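Local coordinates for integron gene cassette protein HFX_CASS3 (Uncultured bacterium, PDB 3FYN) that is of unknown function but, as a member of the GNAT acetyltransferase family, probably transfers an acyl group from an acyl-coenzyme A, at residues 71-76 against 85-90; 38-43 against 107-112; 121-126 against 153-158. One frame throughout, in Å; residues are numbered along the deposited sequence. Where two conformers were deposited one is given.

Contact 1: 71-76 against 85-90; sequences GRIWLI and YIVLTL
The carbonyl O of Arg72 accepts from Leu88 N at 2.8 Å, the shortest of four backbone hydrogen bonds that tie strand 71-76 to strand 85-90. Arg72 and Leu88 form one antiparallel hydrogen-bonded pair and Trp74 and Ile86 another, each closed by two reciprocal bonds; Trp74 N reaches Ile86 O at 3.0 Å with a nearly straight N-H...O angle of 172°. Between and beyond them lie the non-hydrogen-bonded pairs, where CA-H groups approach the same acceptors. Gly71 CA comes to 3.1 Å from Leu88 O, so close that a CB at this position would collide with that oxygen.

Trp74 lies on the face of the hairpin that also carries Arg72, Ile86 and Leu88. Its CG stands anti to the carbonyl carbon (chi1 -72°), which swings the indole back along its own strand toward Leu88. There CZ3 meets Leu88 CB 3.8 Å away, in the plane of the ring at its edge, while Trp74 CB rests against Ile86 CG2 at 3.8 Å. Thr124 and Val125 of helix 117-131 also pack on the indole; an alanine in place of Trp74 would probably open a gap beside Leu88 and Ile86 and leave Thr124 and Val125 without the indole they pack on.

On the other face Leu75 CD2 touches Tyr85 CB at 4.1 Å, and Ile73 and Val87 meet loosely. These side chains face helices 34-47 and 54-66. The backbone polar groups of the two hydrogen-bonded pairs thus find partners within the hairpin, and the mostly apolar side chains on either face are left to meet the helices.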
ATOM      1  N   GLY A  71      -3.211  -3.773   9.780  1.00 13.45           N
ATOM      2  CA  GLY A  71      -3.682  -2.423  10.010  1.00 13.89           C
ATOM      3  C   GLY A  71      -4.614  -2.310  11.195  1.00 11.23           C
ATOM      4  O   GLY A  71      -4.649  -3.195  12.054  1.00 12.79           O
ATOM      5  N   ARG A  72      -5.365  -1.214  11.240  1.00 10.92           N
ATOM      6  CA  ARG A  72      -6.176  -0.877  12.404  1.00 10.48           C
ATOM      7  C   ARG A  72      -7.444  -0.175  11.964  1.00  9.35           C
ATOM      8  O   ARG A  72      -7.464   0.491  10.937  1.00 10.14           O
ATOM      9  CB  ARG A  72      -5.410   0.080  13.317  1.00 13.54           C
ATOM     10  CG  ARG A  72      -4.099  -0.447  13.860  1.00 16.50           C
ATOM     11  CD  ARG A  72      -4.331  -1.478  14.940  1.00 22.11           C
ATOM     12  NE  ARG A  72      -3.145  -1.644  15.767  1.00 26.71           N
ATOM     13  CZ  ARG A  72      -2.088  -2.350  15.392  1.00 26.69           C
ATOM     14  NH1 ARG A  72      -2.089  -2.943  14.205  1.00 28.61           N
ATOM     15  NH2 ARG A  72      -1.039  -2.461  16.192  1.00 24.68           N
ATOM     16  N   ILE A  73      -8.491  -0.294  12.774  1.00  9.68           N
ATOM     17  CA  ILE A  73      -9.745   0.395  12.512  1.00 10.77           C
ATOM     18  C   ILE A  73     -10.147   1.184  13.754  1.00  9.56           C
ATOM     19  O   ILE A  73     -10.009   0.697  14.876  1.00  9.56           O
ATOM     20  CB  ILE A  73     -10.864  -0.607  12.170  1.00 11.96           C
ATOM     21  CG1 ILE A  73     -10.422  -1.534  11.029  1.00 13.82           C
ATOM     22  CG2 ILE A  73     -12.155   0.123  11.811  1.00 13.12           C
ATOM     23  CD1 ILE A  73     -11.380  -2.687  10.771  1.00 17.33           C
ATOM     24  N   TRP A  74     -10.624   2.408  13.546  1.00 10.62           N
ATOM     25  CA  TRP A  74     -11.189   3.220  14.622  1.00  9.40           C
ATOM     26  C   TRP A  74     -12.626   3.587  14.280  1.00 10.35           C
ATOM     27  O   TRP A  74     -12.963   3.767  13.106  1.00 12.01           O
ATOM     28  CB  TRP A  74     -10.399   4.514  14.798  1.00 10.83           C
ATOM     29  CG  TRP A  74      -9.045   4.376  15.396  1.00 10.19           C
ATOM     30  CD1 TRP A  74      -8.707   4.561  16.711  1.00 11.76           C
ATOM     31  CD2 TRP A  74      -7.826   4.084  14.708  1.00 10.36           C
ATOM     32  NE1 TRP A  74      -7.357   4.390  16.882  1.00 13.00           N
ATOM     33  CE2 TRP A  74      -6.792   4.087  15.670  1.00 12.64           C
ATOM     34  CE3 TRP A  74      -7.506   3.810  13.371  1.00 11.50           C
ATOM     35  CZ2 TRP A  74      -5.463   3.835  15.340  1.00 12.94           C
ATOM     36  CZ3 TRP A  74      -6.180   3.561  13.046  1.00 11.54           C
ATOM     37  CH2 TRP A  74      -5.177   3.575  14.028  1.00 14.17           C
ATOM     38  N   LEU A  75     -13.461   3.707  15.310  1.00  9.47           N
ATOM     39  CA  LEU A  75     -14.821   4.194  15.154  1.00  9.79           C
ATOM     40  C   LEU A  75     -14.884   5.615  15.677  1.00 10.29           C
ATOM     41  O   LEU A  75     -14.139   5.986  16.588  1.00 11.52           O
ATOM     42  CB  LEU A  75     -15.809   3.317  15.923  1.00 11.69           C
ATOM     43  CG  LEU A  75     -16.212   2.041  15.176  1.00 15.52           C
ATOM     44  CD1 LEU A  75     -16.681   0.954  16.129  1.00 19.12           C
ATOM     45  CD2 LEU A  75     -17.279   2.348  14.140  1.00 16.49           C
ATOM     46  N   ILE A  76     -15.768   6.406  15.084  1.00  9.98           N
ATOM     47  CA  ILE A  76     -15.933   7.798  15.454  1.00 11.28           C
ATOM     48  C   ILE A  76     -17.262   7.909  16.171  1.00 14.85           C
ATOM     49  O   ILE A  76     -18.308   7.603  15.600  1.00 16.45           O
ATOM     50  CB  ILE A  76     -15.905   8.695  14.208  1.00 14.14           C
ATOM     51  CG1 ILE A  76     -14.569   8.520  13.476  1.00 15.39           C
ATOM     52  CG2 ILE A  76     -16.128  10.156  14.589  1.00 16.04           C
ATOM     53  CD1 ILE A  76     -14.506   9.207  12.130  1.00 16.96           C
ATOM     54  N   TYR A  85     -16.130   5.965  10.659  1.00  9.52           N
ATOM     55  CA  TYR A  85     -15.002   5.090  10.923  1.00  9.10           C
ATOM     56  C   TYR A  85     -13.849   5.425  10.004  1.00  9.40           C
ATOM     57  O   TYR A  85     -14.009   6.124   8.998  1.00 11.59           O
ATOM     58  CB  TYR A  85     -15.401   3.608  10.770  1.00 10.40           C
ATOM     59  CG  TYR A  85     -15.622   3.161   9.343  1.00  9.29           C
ATOM     60  CD1 TYR A  85     -16.801   3.467   8.673  1.00 12.16           C
ATOM     61  CD2 TYR A  85     -14.643   2.444   8.658  1.00  9.86           C
ATOM     62  CE1 TYR A  85     -17.007   3.061   7.365  1.00 12.85           C
ATOM     63  CE2 TYR A  85     -14.841   2.031   7.353  1.00 10.55           C
ATOM     64  CZ  TYR A  85     -16.021   2.345   6.712  1.00 11.51           C
ATOM     65  OH  TYR A  85     -16.221   1.944   5.415  1.00 12.74           O
ATOM     66  N   ILE A  86     -12.675   4.938  10.370  1.00  8.29           N
ATOM     67  CA  ILE A  86     -11.486   5.144   9.558  1.00  8.12           C
ATOM     68  C   ILE A  86     -10.621   3.901   9.626  1.00  8.96           C
ATOM     69  O   ILE A  86     -10.487   3.275  10.685  1.00  8.87           O
ATOM     70  CB  ILE A  86     -10.715   6.417  10.002  1.00 10.09           C
ATOM     71  CG1 ILE A  86      -9.590   6.758   9.020  1.00 10.99           C
ATOM     72  CG2 ILE A  86     -10.198   6.283  11.435  1.00 12.41           C
ATOM     73  CD1 ILE A  86      -9.090   8.189   9.160  1.00 10.89           C
ATOM     74  N   VAL A  87     -10.047   3.536   8.485  1.00  9.27           N
ATOM     75  CA  VAL A  87      -9.257   2.325   8.377  1.00  9.61           C
ATOM     76  C   VAL A  87      -7.834   2.659   7.967  1.00  9.17           C
ATOM     77  O   VAL A  87      -7.614   3.346   6.975  1.00  9.74           O
ATOM     78  CB  VAL A  87      -9.857   1.363   7.329  1.00  9.89           C
ATOM     79  CG1 VAL A  87      -9.006   0.119   7.217  1.00 11.87           C
ATOM     80  CG2 VAL A  87     -11.288   1.007   7.706  1.00 10.59           C
ATOM     81  N   LEU A  88      -6.877   2.169   8.744  1.00  8.50           N
ATOM     82  CA  LEU A  88      -5.460   2.266   8.413  1.00  8.22           C
ATOM     83  C   LEU A  88      -4.969   0.906   7.931  1.00  9.37           C
ATOM     84  O   LEU A  88      -5.134  -0.099   8.622  1.00 10.12           O
ATOM     85  CB  LEU A  88      -4.667   2.675   9.660  1.00  8.49           C
ATOM     86  CG  LEU A  88      -3.143   2.541   9.592  1.00  9.41           C
ATOM     87  CD1 LEU A  88      -2.539   3.581   8.651  1.00  8.90           C
ATOM     88  CD2 LEU A  88      -2.538   2.673  10.978  1.00 11.99           C
ATOM     89  N   THR A  89      -4.367   0.858   6.747  1.00  9.60           N
ATOM     90  CA  THR A  89      -3.711  -0.374   6.322  1.00  9.43           C
ATOM     91  C   THR A  89      -2.214  -0.149   6.192  1.00 11.11           C
ATOM     92  O   THR A  89      -1.770   0.975   5.958  1.00 11.75           O
ATOM     93  CB  THR A  89      -4.302  -0.940   5.021  1.00 10.13           C
ATOM     94  OG1 THR A  89      -4.180   0.033   3.978  1.00 12.82           O
ATOM     95  CG2 THR A  89      -5.768  -1.281   5.222  1.00 11.85           C
ATOM     96  N   LEU A  90      -1.449  -1.222   6.366  1.00 14.27           N
ATOM     97  CA  LEU A  90       0.003  -1.146   6.469  1.00 15.26           C
ATOM     98  C   LEU A  90       0.679  -1.977   5.392  1.00 18.26           C
ATOM     99  O   LEU A  90       0.202  -3.052   5.041  1.00 19.86           O
ATOM    100  CB  LEU A  90       0.451  -1.644   7.843  1.00 15.54           C
ATOM    101  CG  LEU A  90      -0.080  -0.822   9.018  1.00 14.85           C
ATOM    102  CD1 LEU A  90       0.242  -1.492  10.345  1.00 18.45           C
ATOM    103  CD2 LEU A  90       0.480   0.591   8.971  1.00 15.29           C
TER

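Contact 2: 38-43 against 107-112; sequences VRLMSE and FVRPNA
Helix 38-43 passes beside the end of strand 107-108 with Leu40 CA 7.6 Å from Phe107 CA, a spacing that side chains must bridge. The Phe107 ring does so at the strand end: with its CG anti to the backbone N (chi1 176°), it reaches over to the helix, where CE2 lies 3.6 Å from Leu40 O and CZ 4.0 Å from Glu43 CB. Glu43 OE1 sits near the plane of this ring, at its edge.

The polar half of the contact is a salt bridge between Glu43 and Arg109. The arginine grips the carboxylate side-on: Arg109 NE donates to the syn lone pair of Glu43 OE1 at 2.9 Å, and Arg109 NH2 to Glu43 OE2 at 3.0 Å, also from the syn side but tilted out of the carboxylate plane. The two flat groups are only 20° from coplanar, and the paired bonds should resist rotation of either. Leu40 CD2 lies over one face of the guanidinium, 3.6 Å from Arg109 NE, giving the bridge an apolar cover. Farther along, Arg109 NH1 makes a long, weak ion pair with Glu81.

Tyr85 and Phe44 enclose Phe107 further. Here the N-terminal helical region of the GNAT fold meets the end of strand 98-108, whose following loop, in relatives, receives the pyrophosphate of acetyl-coenzyme A.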
ATOM      1  N   VAL A  38     -20.056  -2.699   9.280  1.00 11.48           N
ATOM      2  CA  VAL A  38     -20.699  -3.106   8.039  1.00 12.28           C
ATOM      3  C   VAL A  38     -21.819  -2.140   7.640  1.00 13.51           C
ATOM      4  O   VAL A  38     -21.937  -1.780   6.469  1.00 13.73           O
ATOM      5  CB  VAL A  38     -21.210  -4.555   8.113  1.00 13.77           C
ATOM      6  CG1 VAL A  38     -22.045  -4.892   6.883  1.00 15.48           C
ATOM      7  CG2 VAL A  38     -20.028  -5.511   8.223  1.00 13.87           C
ATOM      8  N   ARG A  39     -22.633  -1.717   8.607  0.71 13.75           N
ATOM      9  CA  ARG A  39     -23.675  -0.742   8.305  0.71 14.70           C
ATOM     10  C   ARG A  39     -23.081   0.567   7.801  0.71 14.02           C
ATOM     11  O   ARG A  39     -23.560   1.142   6.822  0.71 14.83           O
ATOM     12  CB  ARG A  39     -24.568  -0.463   9.516  0.71 18.07           C
ATOM     13  CG  ARG A  39     -25.595   0.621   9.223  0.71 21.82           C
ATOM     14  CD  ARG A  39     -26.605   0.792  10.343  0.71 27.86           C
ATOM     15  NE  ARG A  39     -26.013   1.382  11.538  0.71 32.68           N
ATOM     16  CZ  ARG A  39     -25.542   0.675  12.559  0.71 35.01           C
ATOM     17  NH1 ARG A  39     -25.591  -0.651  12.519  0.71 34.29           N
ATOM     18  NH2 ARG A  39     -25.019   1.289  13.612  0.71 35.93           N
ATOM     19  N   LEU A  40     -22.038   1.039   8.473  1.00 13.80           N
ATOM     20  CA  LEU A  40     -21.413   2.294   8.083  1.00 12.96           C
ATOM     21  C   LEU A  40     -20.805   2.190   6.683  1.00 12.27           C
ATOM     22  O   LEU A  40     -20.974   3.088   5.857  1.00 13.84           O
ATOM     23  CB  LEU A  40     -20.365   2.737   9.111  1.00 13.25           C
ATOM     24  CG  LEU A  40     -20.946   3.228  10.441  1.00 12.31           C
ATOM     25  CD1 LEU A  40     -19.834   3.368  11.464  1.00 12.85           C
ATOM     26  CD2 LEU A  40     -21.690   4.550  10.261  1.00 13.82           C
HETATM   27  N   MSE A  41     -20.101   1.093   6.411  1.00 13.34           N
HETATM   28  CA  MSE A  41     -19.528   0.899   5.083  1.00 12.07           C
HETATM   29  C   MSE A  41     -20.636   0.811   4.032  1.00 13.68           C
HETATM   30  O   MSE A  41     -20.483   1.289   2.911  1.00 14.00           O
HETATM   31  CB  MSE A  41     -18.652  -0.348   5.038  1.00 11.90           C
HETATM   32  CG  MSE A  41     -17.839  -0.460   3.752  1.00 11.50           C
HETATM   33 SE   MSE A  41     -16.698  -2.020   3.764  0.73 10.03          SE
HETATM   34  CE  MSE A  41     -15.849  -1.831   2.018  1.00 13.10           C
ATOM     35  N   SER A  42     -21.759   0.203   4.399  0.50 13.33           N
ATOM     36  CA  SER A  42     -22.891   0.099   3.483  0.50 14.62           C
ATOM     37  C   SER A  42     -23.467   1.476   3.176  0.50 14.47           C
ATOM     38  O   SER A  42     -23.856   1.760   2.040  0.50 15.50           O
ATOM     39  CB  SER A  42     -23.979  -0.810   4.058  0.50 14.48           C
ATOM     40  OG  SER A  42     -23.503  -2.135   4.219  0.50 14.73           O
ATOM     41  N   GLU A  43     -23.518   2.335   4.189  1.00 14.50           N
ATOM     42  CA  GLU A  43     -24.003   3.699   3.993  1.00 16.24           C
ATOM     43  C   GLU A  43     -23.050   4.471   3.089  1.00 16.94           C
ATOM     44  O   GLU A  43     -23.470   5.179   2.173  1.00 19.20           O
ATOM     45  CB  GLU A  43     -24.157   4.414   5.336  1.00 18.04           C
ATOM     46  CG  GLU A  43     -25.257   3.834   6.207  1.00 21.03           C
ATOM     47  CD  GLU A  43     -25.350   4.509   7.555  1.00 23.86           C
ATOM     48  OE1 GLU A  43     -24.706   5.563   7.739  1.00 23.59           O
ATOM     49  OE2 GLU A  43     -26.075   3.990   8.426  1.00 27.81           O
ATOM     50  N   PHE A 107     -15.030   7.370   6.454  1.00 11.38           N
ATOM     51  CA  PHE A 107     -16.422   7.765   6.293  1.00 12.42           C
ATOM     52  C   PHE A 107     -16.945   8.429   7.552  1.00 13.03           C
ATOM     53  O   PHE A 107     -16.787   7.905   8.656  1.00 13.95           O
ATOM     54  CB  PHE A 107     -17.282   6.542   5.966  1.00 11.97           C
ATOM     55  CG  PHE A 107     -18.765   6.832   5.878  1.00 13.30           C
ATOM     56  CD1 PHE A 107     -19.274   7.619   4.855  1.00 15.86           C
ATOM     57  CD2 PHE A 107     -19.651   6.294   6.806  1.00 13.30           C
ATOM     58  CE1 PHE A 107     -20.639   7.871   4.757  1.00 15.71           C
ATOM     59  CE2 PHE A 107     -21.016   6.549   6.715  1.00 14.75           C
ATOM     60  CZ  PHE A 107     -21.506   7.335   5.691  1.00 16.66           C
ATOM     61  N   VAL A 108     -17.566   9.588   7.372  1.00 11.45           N
ATOM     62  CA  VAL A 108     -18.338  10.227   8.426  1.00 12.57           C
ATOM     63  C   VAL A 108     -19.751  10.428   7.883  1.00 13.34           C
ATOM     64  O   VAL A 108     -19.911  10.925   6.773  1.00 13.84           O
ATOM     65  CB  VAL A 108     -17.739  11.592   8.811  1.00 14.31           C
ATOM     66  CG1 VAL A 108     -18.639  12.311   9.814  1.00 13.97           C
ATOM     67  CG2 VAL A 108     -16.335  11.413   9.374  1.00 15.88           C
ATOM     68  N   ARG A 109     -20.766  10.025   8.645  1.00 13.51           N
ATOM     69  CA  ARG A 109     -22.150  10.194   8.216  1.00 15.66           C
ATOM     70  C   ARG A 109     -22.407  11.649   7.846  1.00 15.12           C
ATOM     71  O   ARG A 109     -21.894  12.553   8.497  1.00 15.39           O
ATOM     72  CB  ARG A 109     -23.111   9.774   9.332  1.00 14.83           C
ATOM     73  CG  ARG A 109     -23.354   8.282   9.410  1.00 18.68           C
ATOM     74  CD  ARG A 109     -24.271   7.923  10.566  1.00 22.30           C
ATOM     75  NE  ARG A 109     -24.728   6.542  10.468  1.00 25.84           N
ATOM     76  CZ  ARG A 109     -25.100   5.793  11.502  1.00 28.51           C
ATOM     77  NH1 ARG A 109     -25.063   6.290  12.734  1.00 27.27           N
ATOM     78  NH2 ARG A 109     -25.501   4.540  11.303  1.00 29.56           N
ATOM     79  N   PRO A 110     -23.210  11.881   6.798  1.00 14.33           N
ATOM     80  CA  PRO A 110     -23.474  13.249   6.335  1.00 16.46           C
ATOM     81  C   PRO A 110     -23.850  14.210   7.470  1.00 18.50           C
ATOM     82  O   PRO A 110     -23.300  15.313   7.530  1.00 18.59           O
ATOM     83  CB  PRO A 110     -24.640  13.062   5.361  1.00 18.01           C
ATOM     84  CG  PRO A 110     -24.423  11.671   4.803  1.00 19.44           C
ATOM     85  CD  PRO A 110     -23.860  10.863   5.949  1.00 16.94           C
ATOM     86  N   ASN A 111     -24.744  13.789   8.362  1.00 20.62           N
ATOM     87  CA  ASN A 111     -25.210  14.643   9.458  1.00 24.06           C
ATOM     88  C   ASN A 111     -24.140  14.972  10.491  1.00 21.34           C
ATOM     89  O   ASN A 111     -24.315  15.888  11.305  1.00 22.54           O
ATOM     90  CB  ASN A 111     -26.422  14.012  10.162  1.00 31.82           C
ATOM     91  CG  ASN A 111     -26.123  12.623  10.725  1.00 40.31           C
ATOM     92  OD1 ASN A 111     -24.988  12.148  10.672  1.00 45.24           O
ATOM     93  ND2 ASN A 111     -27.147  11.965  11.253  1.00 41.66           N
ATOM     94  N   ALA A 112     -23.042  14.220  10.468  1.00 18.84           N
ATOM     95  CA  ALA A 112     -21.972  14.406  11.442  1.00 15.10           C
ATOM     96  C   ALA A 112     -20.769  15.130  10.844  1.00 15.68           C
ATOM     97  O   ALA A 112     -19.764  15.332  11.522  1.00 18.34           O
ATOM     98  CB  ALA A 112     -21.554  13.066  12.044  1.00 14.27           C
TER

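Contact 3: 121-126 against 153-158; sequences ALQTVK and SRAGFE
Ala155 packs against Leu122 where the short helix 151-154 ends in a Schellman motif beside helix 117-131. Gly156 forms that ending with its positive phi of 96°, and its N bonds back to Ser153 O at 3.0 Å; a CB at this backbone conformation would run into the carbonyl oxygen of Ala155. An alanine-glycine-phenylalanine sequence at this turn recalls the glycine-phenylalanine pair that closes the corresponding helix in many GNAT proteins.

Ala155, Leu122 and Phe157 make up the apolar part. The methyl of Ala155 points at the long helix and meets the leucine twice, 3.6 Å from Leu122 CD1 and 3.9 Å from Leu122 CB, so the turn approaches the helix closely, the two CA atoms lying 6.5 Å apart. The other branch of the leucine serves a different neighbour: CD2 comes to 4.0 Å from Phe157 CE1, and the two side chains slant across one another. Leu122 is therefore forked, one methyl against the turn and one against the aromatic ring. Val103 of strand 98-108 touches both Leu122 and Phe157, and Leu137 and Val139 of strand 136-140 touch the ring.

Past the ring the chain leads to the dimer interface, where Glu158 joins an antiparallel ladder with a strand of the second subunit. Gln167 of that subunit packs on Phe157 and Lys126, and its NE2 donates to Ala155 O. The same oxygen is held from within the chain: Lys126, its aliphatic chain bent at chi3 (59°), brings NZ to 3.0 Å from Ala155 O, approaching from above the carbonyl plane, 43° out of it.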
ATOM      1  N   ALA A 121     -10.216  12.188  13.591  1.00 13.11           N
ATOM      2  CA  ALA A 121      -9.938  10.829  13.141  1.00 10.43           C
ATOM      3  C   ALA A 121      -8.573  10.721  12.464  1.00 11.87           C
ATOM      4  O   ALA A 121      -7.825   9.777  12.719  1.00 12.04           O
ATOM      5  CB  ALA A 121     -11.046  10.331  12.203  1.00 10.20           C
ATOM      6  N   LEU A 122      -8.260  11.675  11.593  1.00 12.67           N
ATOM      7  CA  LEU A 122      -6.975  11.673  10.900  1.00 12.63           C
ATOM      8  C   LEU A 122      -5.798  11.869  11.857  1.00 12.74           C
ATOM      9  O   LEU A 122      -4.749  11.257  11.686  1.00 13.56           O
ATOM     10  CB  LEU A 122      -6.950  12.718   9.780  1.00 12.92           C
ATOM     11  CG  LEU A 122      -7.851  12.417   8.577  1.00 14.62           C
ATOM     12  CD1 LEU A 122      -7.987  13.647   7.694  1.00 15.29           C
ATOM     13  CD2 LEU A 122      -7.336  11.225   7.765  1.00 14.37           C
ATOM     14  N   GLN A 123      -5.976  12.720  12.861  0.54 13.79           N
ATOM     15  CA  GLN A 123      -4.930  12.926  13.856  0.54 15.17           C
ATOM     16  C   GLN A 123      -4.680  11.655  14.653  0.54 13.59           C
ATOM     17  O   GLN A 123      -3.540  11.325  14.977  0.54 14.00           O
ATOM     18  CB  GLN A 123      -5.290  14.083  14.786  0.54 17.16           C
ATOM     19  CG  GLN A 123      -5.127  15.439  14.134  0.54 20.15           C
ATOM     20  CD  GLN A 123      -3.728  15.640  13.581  0.54 22.82           C
ATOM     21  OE1 GLN A 123      -2.745  15.606  14.321  0.54 24.50           O
ATOM     22  NE2 GLN A 123      -3.633  15.846  12.274  0.54 23.82           N
ATOM     23  N   THR A 124      -5.752  10.934  14.955  1.00 11.35           N
ATOM     24  CA  THR A 124      -5.644   9.673  15.674  1.00 12.42           C
ATOM     25  C   THR A 124      -4.873   8.636  14.860  1.00 11.21           C
ATOM     26  O   THR A 124      -4.002   7.945  15.385  1.00 11.40           O
ATOM     27  CB  THR A 124      -7.034   9.132  16.042  1.00 14.15           C
ATOM     28  OG1 THR A 124      -7.653  10.040  16.956  1.00 17.99           O
ATOM     29  CG2 THR A 124      -6.920   7.774  16.704  1.00 14.52           C
ATOM     30  N   VAL A 125      -5.185   8.532  13.575  1.00 11.00           N
ATOM     31  CA  VAL A 125      -4.468   7.599  12.717  1.00 11.95           C
ATOM     32  C   VAL A 125      -2.993   7.994  12.609  1.00 12.04           C
ATOM     33  O   VAL A 125      -2.106   7.139  12.680  1.00 11.57           O
ATOM     34  CB  VAL A 125      -5.109   7.502  11.318  1.00 12.14           C
ATOM     35  CG1 VAL A 125      -4.239   6.665  10.387  1.00 12.05           C
ATOM     36  CG2 VAL A 125      -6.510   6.898  11.424  1.00 12.28           C
ATOM     37  N   LYS A 126      -2.724   9.286  12.449  1.00 12.45           N
ATOM     38  CA  LYS A 126      -1.341   9.749  12.338  1.00 12.29           C
ATOM     39  C   LYS A 126      -0.573   9.433  13.622  1.00 12.56           C
ATOM     40  O   LYS A 126       0.564   8.968  13.575  1.00 14.08           O
ATOM     41  CB  LYS A 126      -1.284  11.243  12.001  1.00 14.66           C
ATOM     42  CG  LYS A 126       0.114  11.771  11.761  1.00 22.07           C
ATOM     43  CD  LYS A 126       0.089  13.082  10.984  1.00 28.08           C
ATOM     44  CE  LYS A 126      -0.699  14.149  11.711  1.00 31.29           C
ATOM     45  NZ  LYS A 126      -0.705  15.435  10.954  1.00 33.32           N
ATOM     46  N   SER A 153      -5.999  18.069   3.481  1.00 33.13           N
ATOM     47  CA  SER A 153      -4.970  19.098   3.419  1.00 37.11           C
ATOM     48  C   SER A 153      -4.623  19.616   4.810  1.00 37.13           C
ATOM     49  O   SER A 153      -3.450  19.768   5.151  1.00 38.47           O
ATOM     50  CB  SER A 153      -5.409  20.253   2.519  1.00 40.92           C
ATOM     51  OG  SER A 153      -4.403  21.251   2.468  1.00 43.71           O
ATOM     52  N   ARG A 154      -5.647  19.880   5.615  1.00 36.82           N
ATOM     53  CA  ARG A 154      -5.440  20.411   6.957  1.00 37.94           C
ATOM     54  C   ARG A 154      -4.821  19.380   7.899  1.00 35.26           C
ATOM     55  O   ARG A 154      -4.289  19.733   8.953  1.00 35.43           O
ATOM     56  CB  ARG A 154      -6.751  20.958   7.533  1.00 42.54           C
ATOM     57  CG  ARG A 154      -7.127  22.331   6.991  1.00 46.57           C
ATOM     58  CD  ARG A 154      -8.399  22.879   7.632  1.00 50.28           C
ATOM     59  NE  ARG A 154      -9.598  22.541   6.869  1.00 53.81           N
ATOM     60  CZ  ARG A 154     -10.460  21.589   7.207  1.00 56.82           C
ATOM     61  NH1 ARG A 154     -10.261  20.868   8.304  1.00 58.81           N
ATOM     62  NH2 ARG A 154     -11.524  21.355   6.449  1.00 57.22           N
ATOM     63  N   ALA A 155      -4.890  18.109   7.510  1.00 30.52           N
ATOM     64  CA  ALA A 155      -4.298  17.029   8.291  1.00 27.62           C
ATOM     65  C   ALA A 155      -2.850  16.782   7.872  1.00 26.24           C
ATOM     66  O   ALA A 155      -2.191  15.870   8.379  1.00 27.25           O
ATOM     67  CB  ALA A 155      -5.120  15.755   8.143  1.00 25.18           C
ATOM     68  N   GLY A 156      -2.366  17.592   6.938  1.00 26.16           N
ATOM     69  CA  GLY A 156      -0.979  17.518   6.511  1.00 27.45           C
ATOM     70  C   GLY A 156      -0.741  16.692   5.261  1.00 26.07           C
ATOM     71  O   GLY A 156       0.408  16.460   4.876  1.00 25.52           O
ATOM     72  N   PHE A 157      -1.818  16.234   4.630  1.00 25.02           N
ATOM     73  CA  PHE A 157      -1.699  15.512   3.371  1.00 26.01           C
ATOM     74  C   PHE A 157      -1.603  16.493   2.217  1.00 31.99           C
ATOM     75  O   PHE A 157      -2.487  17.325   2.022  1.00 34.57           O
ATOM     76  CB  PHE A 157      -2.897  14.592   3.143  1.00 23.95           C
ATOM     77  CG  PHE A 157      -3.014  13.482   4.142  1.00 21.86           C
ATOM     78  CD1 PHE A 157      -3.783  13.640   5.282  1.00 21.82           C
ATOM     79  CD2 PHE A 157      -2.364  12.275   3.939  1.00 22.00           C
ATOM     80  CE1 PHE A 157      -3.903  12.619   6.202  1.00 20.88           C
ATOM     81  CE2 PHE A 157      -2.480  11.247   4.857  1.00 22.70           C
ATOM     82  CZ  PHE A 157      -3.253  11.420   5.990  1.00 22.07           C
ATOM     83  N   GLU A 158      -0.531  16.386   1.445  0.84 33.27           N
ATOM     84  CA  GLU A 158      -0.358  17.229   0.272  0.84 35.56           C
ATOM     85  C   GLU A 158      -0.128  16.353  -0.957  0.84 33.54           C
ATOM     86  O   GLU A 158       0.271  15.193  -0.838  0.84 29.98           O
ATOM     87  CB  GLU A 158       0.784  18.228   0.496  0.84 39.41           C
ATOM     88  CG  GLU A 158       0.457  19.270   1.569  0.84 43.73           C
ATOM     89  CD  GLU A 158       1.682  19.976   2.130  0.84 47.37           C
ATOM     90  OE1 GLU A 158       2.394  20.657   1.359  0.84 48.33           O
ATOM     91  OE2 GLU A 158       1.921  19.863   3.353  0.84 48.79           O
TER

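How the contacts relate
Contact 1 is the most central, a hairpin held by backbone bonds with mostly apolar side chains on both faces; contact 3 is also buried but lies by the second subunit, and contact 2 is only partly buried. These two bring helices to the faces of the hairpin. Contact 2 touches it through Tyr85, whose ring packs on Leu40 and Met41 of helix 34-47 and whose backbone N probably hydrogen-bonds to Phe107 O; being nearer the surface, contact 2 adds the Glu43-Arg109 salt bridge to the packing of Phe107. Contact 3 meets the Trp74 face through Ala121, Thr124 and Val125, and has a lysine-carbonyl bond instead. Contacts 2 and 3 do not touch.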